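Local coordinates for putative exported protein (PDB 2PFZ) that binds pyroglutamic acid in the periplasm, probably as the solute receptor of a tripartite ATP-independent transporter, at residues T7-S12 with V117-Q122; K46-K51 with T161-E166; L65-A70 with E77-P82. All blocks are in the same frame, centred on the assembly; numbering follows the deposited sequence.

The three contacts differ in burial, in chemistry and in their distance from the bound solute: interactions 1 and 2 touch pyroglutamic acid, whereas interaction 3 lies beside the site, with the side chain of T67 about 7 Å from the ligand. Interaction 1 is buried and aromatic, with the indole that meets Y9 also lying over pyroglutamic acid. Interaction 2 is only partly buried, a thin contact of a glutamine amide with A47 and P48; its 161-166 segment also brings Q164 to the ligand. Interaction 3 is buried and bridged by two waters, a short-range closure between strand 61-65 and helix 88-107. A47 packs on both A8 and N68, and W119 on L65, so all three adjoin one another.

Interaction 1 (T7-S12 with V117-Q122); sequences TAYPAS and VAWPPQ. With PCA (pyroglutamic acid), chain B.
The edge of the W119 indole is driven against the face of the Y9 ring, a T-shaped pair with centroids 5.0 Å apart and planes at 77°. The touching is concentrated in one indole carbon: CZ2 of W119 stands over the centre of the phenol ring, 3.6 Å from CZ of Y9. A8 CB lies over the opposite face of the same ring, which is thus held between a methyl and an aromatic edge. In W119, CG lies beside the backbone N (chi1 -77°), and from there the indole reaches both the phenol and the bound pyroglutamic acid. The ligand lies on an indole face, its CD close to the six-membered ring and its OE 3.2 Å from CE3 of W119. One side chain therefore serves two neighbours, by its edge and by its face. This tight centre contrasts with the loop's outer side, where A11 and S12 are exposed. The polar end of the indole is also held, since NE1 of W119 is hydrogen-bonded to N208. Around the pair, Y9 packs on V16 of helix 14-30 and on E63 and L65 of strand 61-65, while strand 111-118, which leads into W119, bonds through V117 to N208 of strand 207-213 and rests on W240 of helix 222-256.

Interaction 2 (K46-K51 with T161-E166); sequences KAPEIK and TVQQAE. With PCA (pyroglutamic acid), chain B.
At the ligand cleft, the amide of Q163 lies against A47 and P48, a contact consistent with a bridge between the two lobes of the receptor: residues 46-51, leading into helix 50-55, meet the loop that follows strand 158-161 of the six-stranded sheet. OE1 of Q163 lies 3.3 Å from CB of A47, while the other end of the amide, NE2, comes to 3.8 Å from CG of P48. The chain of Q163 bends at its second torsion (chi2 -56°), which lays the amide across the alanine and proline instead of extending it past them. No hydrogen bond joins the segments, so the contact is van der Waals packing at a partly exposed site. Each segment is instead braced internally. K46 N donates an almost straight bond to OE1 of E49 (3.0 Å), approaching from above the carboxylate plane, and E49 N returns a bond to K46 O. On the other side E166 N is bonded to O of Q163, and E166 sits at the N-cap of helix 167-172. NZ of K46 and OE2 of E166 remain 5.9 Å apart, so any attraction between these opposite charges is probably diffuse. Q164, which follows Q163, turns to the ligand instead: CG is anti to the backbone N (chi1 -171°) and the chain is extended, bringing NE2 to 3.6 Å from the carboxylate carbon C of the pyroglutamic acid. Neighbouring glutamines thus divide the work, one meeting the far segment and the other lining the pocket, an arrangement in keeping with the ligand-enclosing cleft of a periplasmic binding protein.

Interaction 3 (L65-A70 with E77-P82); sequences LLTNFA and ELDGLP
Apolar packing joins A70 to E77, their CB atoms 3.7 Å apart where the two segments run closest. Elsewhere methyl groups make van der Waals contacts with polar atoms. CG2 of T67 is pressed deeper into the second segment, 3.2 Å from OD1 of D79 and 3.5 Å from N of G80. G80 has no side chain, which lets the methyl approach its backbone directly. Alongside, CD1 of L66 touches the other carboxylate oxygen of D79, OD2, the two side chains crossing at about a right angle. CG of D79 lies between its backbone N and carbonyl carbon (chi1 74°), and this brings the carboxylate toward L66 and T67.

Polar links across the contact run through water. One water accepts from N of T67 and donates to OD1 of D79 at 2.7 Å; a second donates both to O of A70 at 2.6 Å and to OE1 of E77. The two bridges lie toward different ends of the interface.

Both acids also form salt bridges outside the two segments. In D79 the partners are divided, water on OD1 and K207 of strand 207-213 on OD2, whereas in E77 the water and K286 of helix 266-287 both meet OE1.

Backbone bonds shape both partners. N68 N to L65 O and F69 N to L66 O close the first turn, and G80 N to E77 O closes the second. The result is two 3-10 turns meeting in a buried contact within the connection from strand 61-65 to helix 88-107.

Interaction 1 (T7-S12 with V117-Q122)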
ATOM      1  N   THR A   7       1.512 -13.095   0.638  1.00 17.19           N
ATOM      2  CA  THR A   7       1.291 -11.734   1.091  1.00 17.98           C
ATOM      3  C   THR A   7       2.250 -11.424   2.234  1.00 18.34           C
ATOM      4  O   THR A   7       2.661 -12.329   3.000  1.00 18.19           O
ATOM      5  CB  THR A   7      -0.196 -11.505   1.498  1.00 18.18           C
ATOM      6  OG1 THR A   7      -0.327 -10.248   2.165  1.00 19.60           O
ATOM      7  CG2 THR A   7      -0.720 -12.580   2.460  1.00 18.12           C
ATOM      8  N   ALA A   8       2.603 -10.146   2.346  1.00 17.73           N
ATOM      9  CA  ALA A   8       3.537  -9.689   3.353  1.00 17.88           C
ATOM     10  C   ALA A   8       2.904  -9.365   4.722  1.00 17.98           C
ATOM     11  O   ALA A   8       3.628  -9.090   5.680  1.00 17.56           O
ATOM     12  CB  ALA A   8       4.341  -8.500   2.794  1.00 16.30           C
ATOM     13  N   TYR A   9       1.571  -9.461   4.823  1.00 18.23           N
ATOM     14  CA  TYR A   9       0.810  -8.969   5.984  1.00 18.94           C
ATOM     15  C   TYR A   9       0.105 -10.105   6.714  1.00 19.63           C
ATOM     16  O   TYR A   9      -0.094 -11.185   6.118  1.00 20.35           O
ATOM     17  CB  TYR A   9      -0.175  -7.876   5.511  1.00 18.92           C
ATOM     18  CG  TYR A   9       0.565  -6.881   4.672  1.00 16.97           C
ATOM     19  CD1 TYR A   9       1.441  -5.981   5.266  1.00 17.38           C
ATOM     20  CD2 TYR A   9       0.458  -6.881   3.282  1.00 16.98           C
ATOM     21  CE1 TYR A   9       2.165  -5.099   4.517  1.00 15.52           C
ATOM     22  CE2 TYR A   9       1.175  -6.010   2.528  1.00 16.25           C
ATOM     23  CZ  TYR A   9       2.031  -5.101   3.151  1.00 16.64           C
ATOM     24  OH  TYR A   9       2.775  -4.230   2.404  1.00 16.89           O
ATOM     25  N   PRO A  10      -0.230  -9.890   8.009  1.00 20.42           N
ATOM     26  CA  PRO A  10      -0.746 -10.951   8.855  1.00 20.51           C
ATOM     27  C   PRO A  10      -2.230 -11.245   8.600  1.00 20.97           C
ATOM     28  O   PRO A  10      -2.934 -10.463   7.946  1.00 20.20           O
ATOM     29  CB  PRO A  10      -0.524 -10.387  10.269  1.00 20.56           C
ATOM     30  CG  PRO A  10      -0.756  -8.973  10.110  1.00 21.82           C
ATOM     31  CD  PRO A  10      -0.139  -8.620   8.767  1.00 20.15           C
ATOM     32  N   ALA A  11      -2.702 -12.374   9.111  1.00 21.75           N
ATOM     33  CA  ALA A  11      -4.079 -12.773   8.897  1.00 22.22           C
ATOM     34  C   ALA A  11      -5.093 -11.708   9.346  1.00 22.50           C
ATOM     35  O   ALA A  11      -6.139 -11.561   8.718  1.00 22.69           O
ATOM     36  CB  ALA A  11      -4.367 -14.120   9.596  1.00 22.83           C
ATOM     37  N   SER A  12      -4.775 -10.958  10.403  1.00 22.53           N
ATOM     38  CA  SER A  12      -5.706  -9.956  10.937  1.00 22.24           C
ATOM     39  C   SER A  12      -5.768  -8.677  10.093  1.00 21.37           C
ATOM     40  O   SER A  12      -6.658  -7.841  10.267  1.00 20.65           O
ATOM     41  CB  SER A  12      -5.406  -9.638  12.405  1.00 23.26           C
ATOM     42  OG  SER A  12      -4.101  -9.135  12.564  1.00 26.28           O
ATOM     43  N   VAL A 117      -6.099  -2.452  -4.151  1.00 14.11           N
ATOM     44  CA  VAL A 117      -6.858  -1.766  -3.119  1.00 14.81           C
ATOM     45  C   VAL A 117      -6.029  -0.835  -2.259  1.00 13.84           C
ATOM     46  O   VAL A 117      -4.888  -1.118  -1.959  1.00 14.13           O
ATOM     47  CB  VAL A 117      -7.892  -2.643  -2.303  1.00 16.42           C
ATOM     48  CG1 VAL A 117      -8.053  -4.123  -2.790  1.00 16.24           C
ATOM     49  CG2 VAL A 117      -7.809  -2.471  -0.798  1.00 15.34           C
ATOM     50  N   ALA A 118      -6.627   0.296  -1.904  1.00 13.36           N
ATOM     51  CA  ALA A 118      -5.922   1.310  -1.128  1.00 12.46           C
ATOM     52  C   ALA A 118      -5.887   0.947   0.344  1.00 13.06           C
ATOM     53  O   ALA A 118      -6.894   0.543   0.909  1.00 13.56           O
ATOM     54  CB  ALA A 118      -6.599   2.674  -1.296  1.00 11.80           C
ATOM     55  N   TRP A 119      -4.711   1.107   0.946  1.00 13.89           N
ATOM     56  CA  TRP A 119      -4.565   1.179   2.398  1.00 14.69           C
ATOM     57  C   TRP A 119      -5.260   2.474   2.853  1.00 14.75           C
ATOM     58  O   TRP A 119      -5.476   3.379   2.046  1.00 14.82           O
ATOM     59  CB  TRP A 119      -3.079   1.290   2.765  1.00 15.12           C
ATOM     60  CG  TRP A 119      -2.274   0.012   2.684  1.00 14.99           C
ATOM     61  CD1 TRP A 119      -1.608  -0.473   1.598  1.00 14.64           C
ATOM     62  CD2 TRP A 119      -2.014  -0.883   3.753  1.00 14.78           C
ATOM     63  NE1 TRP A 119      -0.938  -1.633   1.919  1.00 15.22           N
ATOM     64  CE2 TRP A 119      -1.190  -1.922   3.241  1.00 15.35           C
ATOM     65  CE3 TRP A 119      -2.420  -0.937   5.088  1.00 15.26           C
ATOM     66  CZ2 TRP A 119      -0.745  -2.974   4.031  1.00 15.27           C
ATOM     67  CZ3 TRP A 119      -1.984  -1.991   5.872  1.00 14.16           C
ATOM     68  CH2 TRP A 119      -1.143  -2.990   5.344  1.00 15.70           C
ATOM     69  N   PRO A 120      -5.610   2.572   4.150  1.00 14.79           N
ATOM     70  CA  PRO A 120      -6.194   3.822   4.674  1.00 15.03           C
ATOM     71  C   PRO A 120      -5.245   5.040   4.623  1.00 15.14           C
ATOM     72  O   PRO A 120      -4.032   4.898   4.407  1.00 14.74           O
ATOM     73  CB  PRO A 120      -6.576   3.448   6.101  1.00 15.00           C
ATOM     74  CG  PRO A 120      -6.714   1.875   6.033  1.00 14.78           C
ATOM     75  CD  PRO A 120      -5.580   1.515   5.177  1.00 14.63           C
ATOM     76  N   PRO A 121      -5.810   6.255   4.765  1.00 14.91           N
ATOM     77  CA  PRO A 121      -4.999   7.468   4.640  1.00 14.77           C
ATOM     78  C   PRO A 121      -3.856   7.529   5.637  1.00 14.48           C
ATOM     79  O   PRO A 121      -4.027   7.167   6.807  1.00 15.76           O
ATOM     80  CB  PRO A 121      -6.015   8.580   4.891  1.00 13.87           C
ATOM     81  CG  PRO A 121      -7.328   7.971   4.447  1.00 14.49           C
ATOM     82  CD  PRO A 121      -7.237   6.584   4.997  1.00 14.84           C
ATOM     83  N   GLN A 122      -2.698   7.934   5.154  1.00 14.38           N
ATOM     84  CA  GLN A 122      -1.466   7.782   5.926  1.00 14.60           C
ATOM     85  C   GLN A 122      -1.211   8.929   6.863  1.00 15.70           C
ATOM     86  O   GLN A 122      -1.187  10.086   6.435  1.00 15.33           O
ATOM     87  CB  GLN A 122      -0.279   7.637   4.996  1.00 15.11           C
ATOM     88  CG  GLN A 122      -0.487   6.493   3.982  1.00 14.96           C
ATOM     89  CD  GLN A 122      -0.228   5.100   4.527  1.00 15.35           C
ATOM     90  OE1 GLN A 122      -1.150   4.282   4.662  1.00 17.96           O
ATOM     91  NE2 GLN A 122       1.011   4.803   4.791  1.00 12.01           N
TER
HETATM   92  N   PCA B   1       0.753  -0.133   6.183  1.00 15.94           N
HETATM   93  CA  PCA B   1       1.831  -0.773   5.404  1.00 16.87           C
HETATM   94  CB  PCA B   1       2.040  -0.058   4.069  1.00 16.52           C
HETATM   95  CG  PCA B   1       1.064   1.103   4.054  1.00 15.73           C
HETATM   96  CD  PCA B   1       0.297   0.943   5.334  1.00 15.83           C
HETATM   97  OE  PCA B   1      -0.681   1.647   5.631  1.00 15.77           O
HETATM   98  C   PCA B   1       3.101  -0.616   6.209  1.00 17.64           C
HETATM   99  O   PCA B   1       4.102  -1.310   5.989  1.00 17.85           O
HETATM  100  OXT PCA B   1       3.125   0.237   7.112  1.00 17.91           O

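Interaction 2 (K46-K51 with T161-E166)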
ATOM      1  N   LYS A  46       8.847 -12.283   1.054  1.00 17.58           N
ATOM      2  CA  LYS A  46       8.748 -11.003   1.795  1.00 17.28           C
ATOM      3  C   LYS A  46       8.340  -9.882   0.843  1.00 17.03           C
ATOM      4  O   LYS A  46       8.422 -10.049  -0.366  1.00 17.42           O
ATOM      5  CB  LYS A  46      10.108 -10.662   2.397  1.00 17.19           C
ATOM      6  CG  LYS A  46      10.571 -11.620   3.486  1.00 18.46           C
ATOM      7  CD  LYS A  46      12.023 -11.384   3.743  1.00 22.30           C
ATOM      8  CE  LYS A  46      12.448 -11.918   5.090  1.00 25.43           C
ATOM      9  NZ  LYS A  46      12.208 -13.357   5.119  1.00 27.10           N
ATOM     10  N   ALA A  47       7.912  -8.743   1.387  1.00 16.17           N
ATOM     11  CA  ALA A  47       7.373  -7.649   0.562  1.00 16.09           C
ATOM     12  C   ALA A  47       8.231  -7.313  -0.654  1.00 15.99           C
ATOM     13  O   ALA A  47       7.693  -7.276  -1.787  1.00 15.89           O
ATOM     14  CB  ALA A  47       7.117  -6.390   1.406  1.00 16.25           C
ATOM     15  N   PRO A  48       9.553  -7.090  -0.455  1.00 16.04           N
ATOM     16  CA  PRO A  48      10.366  -6.695  -1.604  1.00 16.66           C
ATOM     17  C   PRO A  48      10.519  -7.774  -2.666  1.00 16.38           C
ATOM     18  O   PRO A  48      10.934  -7.448  -3.795  1.00 16.40           O
ATOM     19  CB  PRO A  48      11.746  -6.401  -0.987  1.00 17.15           C
ATOM     20  CG  PRO A  48      11.482  -6.170   0.476  1.00 17.97           C
ATOM     21  CD  PRO A  48      10.371  -7.150   0.780  1.00 16.52           C
ATOM     22  N   GLU A  49      10.164  -9.017  -2.313  1.00 15.80           N
ATOM     23  CA  GLU A  49      10.416 -10.206  -3.168  1.00 16.24           C
ATOM     24  C   GLU A  49       9.243 -10.648  -4.038  1.00 15.82           C
ATOM     25  O   GLU A  49       9.432 -11.401  -5.004  1.00 14.78           O
ATOM     26  CB  GLU A  49      10.824 -11.400  -2.307  1.00 17.84           C
ATOM     27  CG  GLU A  49      12.061 -11.190  -1.477  1.00 19.61           C
ATOM     28  CD  GLU A  49      12.286 -12.289  -0.457  1.00 24.00           C
ATOM     29  OE1 GLU A  49      11.378 -13.152  -0.244  1.00 19.55           O
ATOM     30  OE2 GLU A  49      13.378 -12.248   0.168  1.00 25.72           O
ATOM     31  N   ILE A  50       8.041 -10.181  -3.718  1.00 16.16           N
ATOM     32  CA  ILE A  50       6.827 -10.824  -4.263  1.00 15.87           C
ATOM     33  C   ILE A  50       6.665 -10.590  -5.782  1.00 17.17           C
ATOM     34  O   ILE A  50       6.260 -11.513  -6.525  1.00 17.07           O
ATOM     35  CB  ILE A  50       5.553 -10.519  -3.410  1.00 15.80           C
ATOM     36  CG1 ILE A  50       5.667 -11.175  -2.019  1.00 15.40           C
ATOM     37  CG2 ILE A  50       4.274 -11.006  -4.115  1.00 14.57           C
ATOM     38  CD1 ILE A  50       4.636 -10.694  -1.003  1.00 15.06           C
ATOM     39  N   LYS A  51       7.039  -9.401  -6.264  1.00 17.66           N
ATOM     40  CA  LYS A  51       6.853  -9.104  -7.686  1.00 19.01           C
ATOM     41  C   LYS A  51       7.754 -10.007  -8.520  1.00 19.07           C
ATOM     42  O   LYS A  51       7.302 -10.573  -9.523  1.00 18.26           O
ATOM     43  CB  LYS A  51       7.100  -7.626  -8.036  1.00 18.87           C
ATOM     44  CG  LYS A  51       6.741  -7.242  -9.522  1.00 18.89           C
ATOM     45  CD  LYS A  51       7.263  -5.808  -9.889  1.00 20.98           C
ATOM     46  CE  LYS A  51       8.522  -5.905 -10.814  1.00 22.81           C
ATOM     47  NZ  LYS A  51       9.329  -7.228 -10.615  1.00 29.26           N
ATOM     48  N   THR A 161      14.476   1.258   6.628  1.00 19.53           N
ATOM     49  CA  THR A 161      13.365   0.407   6.164  1.00 19.52           C
ATOM     50  C   THR A 161      13.155  -0.790   7.062  1.00 18.40           C
ATOM     51  O   THR A 161      14.109  -1.535   7.354  1.00 17.88           O
ATOM     52  CB  THR A 161      13.621  -0.101   4.739  1.00 19.86           C
ATOM     53  OG1 THR A 161      13.609   1.006   3.849  1.00 22.38           O
ATOM     54  CG2 THR A 161      12.571  -1.102   4.294  1.00 20.37           C
ATOM     55  N   VAL A 162      11.905  -0.975   7.485  1.00 17.37           N
ATOM     56  CA  VAL A 162      11.495  -2.130   8.247  1.00 17.06           C
ATOM     57  C   VAL A 162      10.168  -2.620   7.700  1.00 17.25           C
ATOM     58  O   VAL A 162       9.178  -1.865   7.675  1.00 16.00           O
ATOM     59  CB  VAL A 162      11.327  -1.809   9.763  1.00 17.44           C
ATOM     60  CG1 VAL A 162      11.133  -3.085  10.548  1.00 18.33           C
ATOM     61  CG2 VAL A 162      12.529  -1.053  10.283  1.00 18.09           C
ATOM     62  N   GLN A 163      10.128  -3.883   7.263  1.00 16.85           N
ATOM     63  CA  GLN A 163       8.852  -4.441   6.788  1.00 17.08           C
ATOM     64  C   GLN A 163       7.869  -4.568   7.933  1.00 17.74           C
ATOM     65  O   GLN A 163       8.290  -4.607   9.088  1.00 16.99           O
ATOM     66  CB  GLN A 163       9.062  -5.769   6.067  1.00 17.61           C
ATOM     67  CG  GLN A 163      10.064  -5.638   4.916  1.00 17.62           C
ATOM     68  CD  GLN A 163       9.647  -4.569   3.923  1.00 17.81           C
ATOM     69  OE1 GLN A 163       8.456  -4.371   3.685  1.00 20.20           O
ATOM     70  NE2 GLN A 163      10.617  -3.846   3.367  1.00 16.36           N
ATOM     71  N   GLN A 164       6.568  -4.632   7.628  1.00 17.80           N
ATOM     72  CA  GLN A 164       5.565  -4.679   8.694  1.00 19.54           C
ATOM     73  C   GLN A 164       5.754  -5.900   9.593  1.00 19.84           C
ATOM     74  O   GLN A 164       5.518  -5.828  10.798  1.00 19.91           O
ATOM     75  CB  GLN A 164       4.117  -4.666   8.166  1.00 18.98           C
ATOM     76  CG  GLN A 164       3.116  -4.485   9.302  1.00 19.77           C
ATOM     77  CD  GLN A 164       1.672  -4.245   8.854  1.00 19.91           C
ATOM     78  OE1 GLN A 164       0.735  -4.825   9.405  1.00 22.75           O
ATOM     79  NE2 GLN A 164       1.497  -3.380   7.886  1.00 17.55           N
ATOM     80  N   ALA A 165       6.165  -7.020   8.991  1.00 21.29           N
ATOM     81  CA  ALA A 165       6.413  -8.265   9.734  1.00 22.03           C
ATOM     82  C   ALA A 165       7.501  -8.147  10.811  1.00 23.00           C
ATOM     83  O   ALA A 165       7.527  -8.967  11.750  1.00 22.25           O
ATOM     84  CB  ALA A 165       6.728  -9.428   8.776  1.00 22.34           C
ATOM     85  N   GLU A 166       8.381  -7.145  10.658  1.00 23.74           N
ATOM     86  CA  GLU A 166       9.458  -6.832  11.614  1.00 25.43           C
ATOM     87  C   GLU A 166       9.268  -5.544  12.413  1.00 25.24           C
ATOM     88  O   GLU A 166      10.174  -5.133  13.150  1.00 25.16           O
ATOM     89  CB  GLU A 166      10.815  -6.743  10.909  1.00 25.73           C
ATOM     90  CG  GLU A 166      11.451  -8.081  10.632  1.00 29.57           C
ATOM     91  CD  GLU A 166      10.859  -8.744   9.432  1.00 31.17           C
ATOM     92  OE1 GLU A 166      10.831  -8.103   8.355  1.00 37.23           O
ATOM     93  OE2 GLU A 166      10.416  -9.908   9.555  1.00 35.35           O
TER
HETATM   94  N   PCA B   1       0.753  -0.133   6.183  1.00 15.94           N
HETATM   95  CA  PCA B   1       1.831  -0.773   5.404  1.00 16.87           C
HETATM   96  CB  PCA B   1       2.040  -0.058   4.069  1.00 16.52           C
HETATM   97  CG  PCA B   1       1.064   1.103   4.054  1.00 15.73           C
HETATM   98  CD  PCA B   1       0.297   0.943   5.334  1.00 15.83           C
HETATM   99  OE  PCA B   1      -0.681   1.647   5.631  1.00 15.77           O
HETATM  100  C   PCA B   1       3.101  -0.616   6.209  1.00 17.64           C
HETATM  101  O   PCA B   1       4.102  -1.310   5.989  1.00 17.85           O
HETATM  102  OXT PCA B   1       3.125   0.237   7.112  1.00 17.91           O

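Interaction 3 (L65-A70 with E77-P82)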
ATOM      1  N   LEU A  65       2.944  -4.202  -2.569  1.00 13.21           N
ATOM      2  CA  LEU A  65       2.677  -2.797  -2.284  1.00 13.04           C
ATOM      3  C   LEU A  65       3.320  -2.061  -3.437  1.00 13.02           C
ATOM      4  O   LEU A  65       4.545  -2.162  -3.623  1.00 12.38           O
ATOM      5  CB  LEU A  65       3.391  -2.372  -1.001  1.00 12.81           C
ATOM      6  CG  LEU A  65       3.307  -0.886  -0.648  1.00 13.86           C
ATOM      7  CD1 LEU A  65       1.918  -0.570  -0.180  1.00 15.19           C
ATOM      8  CD2 LEU A  65       4.390  -0.551   0.405  1.00 14.41           C
ATOM      9  N   LEU A  66       2.525  -1.334  -4.215  1.00 13.28           N
ATOM     10  CA  LEU A  66       3.058  -0.743  -5.460  1.00 13.43           C
ATOM     11  C   LEU A  66       4.299   0.095  -5.200  1.00 14.21           C
ATOM     12  O   LEU A  66       5.290  -0.008  -5.923  1.00 15.65           O
ATOM     13  CB  LEU A  66       2.001   0.112  -6.164  1.00 13.73           C
ATOM     14  CG  LEU A  66       0.760  -0.621  -6.675  1.00 12.83           C
ATOM     15  CD1 LEU A  66      -0.328   0.337  -7.125  1.00 14.19           C
ATOM     16  CD2 LEU A  66       1.161  -1.568  -7.791  1.00 16.03           C
ATOM     17  N   THR A  67       4.235   0.952  -4.184  1.00 14.65           N
ATOM     18  CA  THR A  67       5.331   1.877  -3.894  1.00 15.19           C
ATOM     19  C   THR A  67       6.664   1.215  -3.497  1.00 15.45           C
ATOM     20  O   THR A  67       7.688   1.876  -3.512  1.00 15.34           O
ATOM     21  CB  THR A  67       4.935   2.997  -2.870  1.00 15.46           C
ATOM     22  OG1 THR A  67       4.270   2.431  -1.730  1.00 15.94           O
ATOM     23  CG2 THR A  67       4.042   4.041  -3.536  1.00 16.28           C
ATOM     24  N   ASN A  68       6.654  -0.074  -3.138  1.00 15.36           N
ATOM     25  CA  ASN A  68       7.919  -0.779  -2.914  1.00 16.07           C
ATOM     26  C   ASN A  68       8.769  -0.816  -4.172  1.00 16.24           C
ATOM     27  O   ASN A  68       9.996  -1.050  -4.100  1.00 16.03           O
ATOM     28  CB  ASN A  68       7.701  -2.212  -2.430  1.00 16.56           C
ATOM     29  CG  ASN A  68       7.655  -2.332  -0.926  1.00 17.05           C
ATOM     30  OD1 ASN A  68       7.052  -3.284  -0.386  1.00 17.62           O
ATOM     31  ND2 ASN A  68       8.317  -1.403  -0.229  1.00 13.39           N
ATOM     32  N   PHE A  69       8.127  -0.574  -5.322  1.00 15.86           N
ATOM     33  CA  PHE A  69       8.788  -0.735  -6.610  1.00 16.91           C
ATOM     34  C   PHE A  69       9.057   0.582  -7.332  1.00 16.88           C
ATOM     35  O   PHE A  69       9.418   0.613  -8.506  1.00 17.20           O
ATOM     36  CB  PHE A  69       8.043  -1.838  -7.417  1.00 16.87           C
ATOM     37  CG  PHE A  69       7.984  -3.121  -6.656  1.00 17.61           C
ATOM     38  CD1 PHE A  69       9.098  -3.965  -6.616  1.00 17.57           C
ATOM     39  CD2 PHE A  69       6.898  -3.419  -5.843  1.00 17.76           C
ATOM     40  CE1 PHE A  69       9.105  -5.100  -5.835  1.00 18.18           C
ATOM     41  CE2 PHE A  69       6.884  -4.571  -5.067  1.00 17.41           C
ATOM     42  CZ  PHE A  69       7.983  -5.411  -5.053  1.00 17.34           C
ATOM     43  N   ALA A  70       8.996   1.674  -6.562  1.00 17.95           N
ATOM     44  CA  ALA A  70       9.187   3.033  -7.077  1.00 18.64           C
ATOM     45  C   ALA A  70      10.534   3.250  -7.756  1.00 19.74           C
ATOM     46  O   ALA A  70      10.631   4.049  -8.711  1.00 20.38           O
ATOM     47  CB  ALA A  70       8.955   4.077  -5.965  1.00 18.68           C
ATOM     48  N   GLU A  77       5.479   4.684  -8.149  1.00 16.86           N
ATOM     49  CA  GLU A  77       5.656   5.729  -7.123  1.00 17.46           C
ATOM     50  C   GLU A  77       4.404   6.563  -6.879  1.00 16.77           C
ATOM     51  O   GLU A  77       4.220   7.102  -5.772  1.00 17.80           O
ATOM     52  CB  GLU A  77       6.836   6.643  -7.481  1.00 17.32           C
ATOM     53  CG  GLU A  77       7.124   7.730  -6.427  1.00 18.02           C
ATOM     54  CD  GLU A  77       8.371   8.554  -6.700  1.00 18.86           C
ATOM     55  OE1 GLU A  77       9.086   8.284  -7.683  1.00 21.82           O
ATOM     56  OE2 GLU A  77       8.635   9.490  -5.911  1.00 22.01           O
ATOM     57  N   LEU A  78       3.541   6.645  -7.897  1.00 16.30           N
ATOM     58  CA  LEU A  78       2.448   7.603  -7.983  1.00 15.68           C
ATOM     59  C   LEU A  78       1.558   7.705  -6.751  1.00 16.45           C
ATOM     60  O   LEU A  78       1.350   8.810  -6.241  1.00 16.08           O
ATOM     61  CB  LEU A  78       1.619   7.372  -9.280  1.00 16.14           C
ATOM     62  CG  LEU A  78       0.508   8.403  -9.564  1.00 15.86           C
ATOM     63  CD1 LEU A  78       1.038   9.858  -9.603  1.00 17.00           C
ATOM     64  CD2 LEU A  78      -0.207   8.062 -10.878  1.00 15.56           C
ATOM     65  N   ASP A  79       1.051   6.582  -6.257  1.00 16.23           N
ATOM     66  CA  ASP A  79       0.147   6.623  -5.093  1.00 16.40           C
ATOM     67  C   ASP A  79       0.849   6.829  -3.730  1.00 16.00           C
ATOM     68  O   ASP A  79       0.187   6.823  -2.688  1.00 15.10           O
ATOM     69  CB  ASP A  79      -0.833   5.429  -5.089  1.00 16.63           C
ATOM     70  CG  ASP A  79      -0.187   4.107  -4.710  1.00 16.95           C
ATOM     71  OD1 ASP A  79       0.879   4.078  -4.042  1.00 16.27           O
ATOM     72  OD2 ASP A  79      -0.802   3.063  -5.041  1.00 16.08           O
ATOM     73  N   GLY A  80       2.171   7.031  -3.759  1.00 15.40           N
ATOM     74  CA  GLY A  80       2.923   7.370  -2.553  1.00 15.04           C
ATOM     75  C   GLY A  80       3.320   8.831  -2.503  1.00 15.06           C
ATOM     76  O   GLY A  80       3.977   9.265  -1.545  1.00 15.13           O
ATOM     77  N   LEU A  81       3.006   9.594  -3.549  1.00 15.34           N
ATOM     78  CA  LEU A  81       3.355  11.033  -3.538  1.00 15.78           C
ATOM     79  C   LEU A  81       2.435  11.740  -2.545  1.00 15.99           C
ATOM     80  O   LEU A  81       1.228  11.545  -2.636  1.00 15.94           O
ATOM     81  CB  LEU A  81       3.153  11.631  -4.936  1.00 16.25           C
ATOM     82  CG  LEU A  81       4.085  11.086  -6.020  1.00 15.48           C
ATOM     83  CD1 LEU A  81       3.709  11.718  -7.385  1.00 17.66           C
ATOM     84  CD2 LEU A  81       5.561  11.334  -5.680  1.00 15.92           C
ATOM     85  N   PRO A  82       2.989  12.513  -1.574  1.00 16.25           N
ATOM     86  CA  PRO A  82       2.090  13.182  -0.592  1.00 16.34           C
ATOM     87  C   PRO A  82       1.291  14.359  -1.144  1.00 16.62           C
ATOM     88  O   PRO A  82       1.714  15.062  -2.073  1.00 15.95           O
ATOM     89  CB  PRO A  82       3.035  13.678   0.527  1.00 16.91           C
ATOM     90  CG  PRO A  82       4.384  13.596  -0.001  1.00 17.34           C
ATOM     91  CD  PRO A  82       4.416  12.745  -1.279  1.00 15.74           C
TER
HETATM   92  O   HOH W   1       1.691   1.828  -2.887  1.00 11.24           O
HETATM   93  O   HOH W   2      10.127   6.479  -9.556  1.00 21.36           O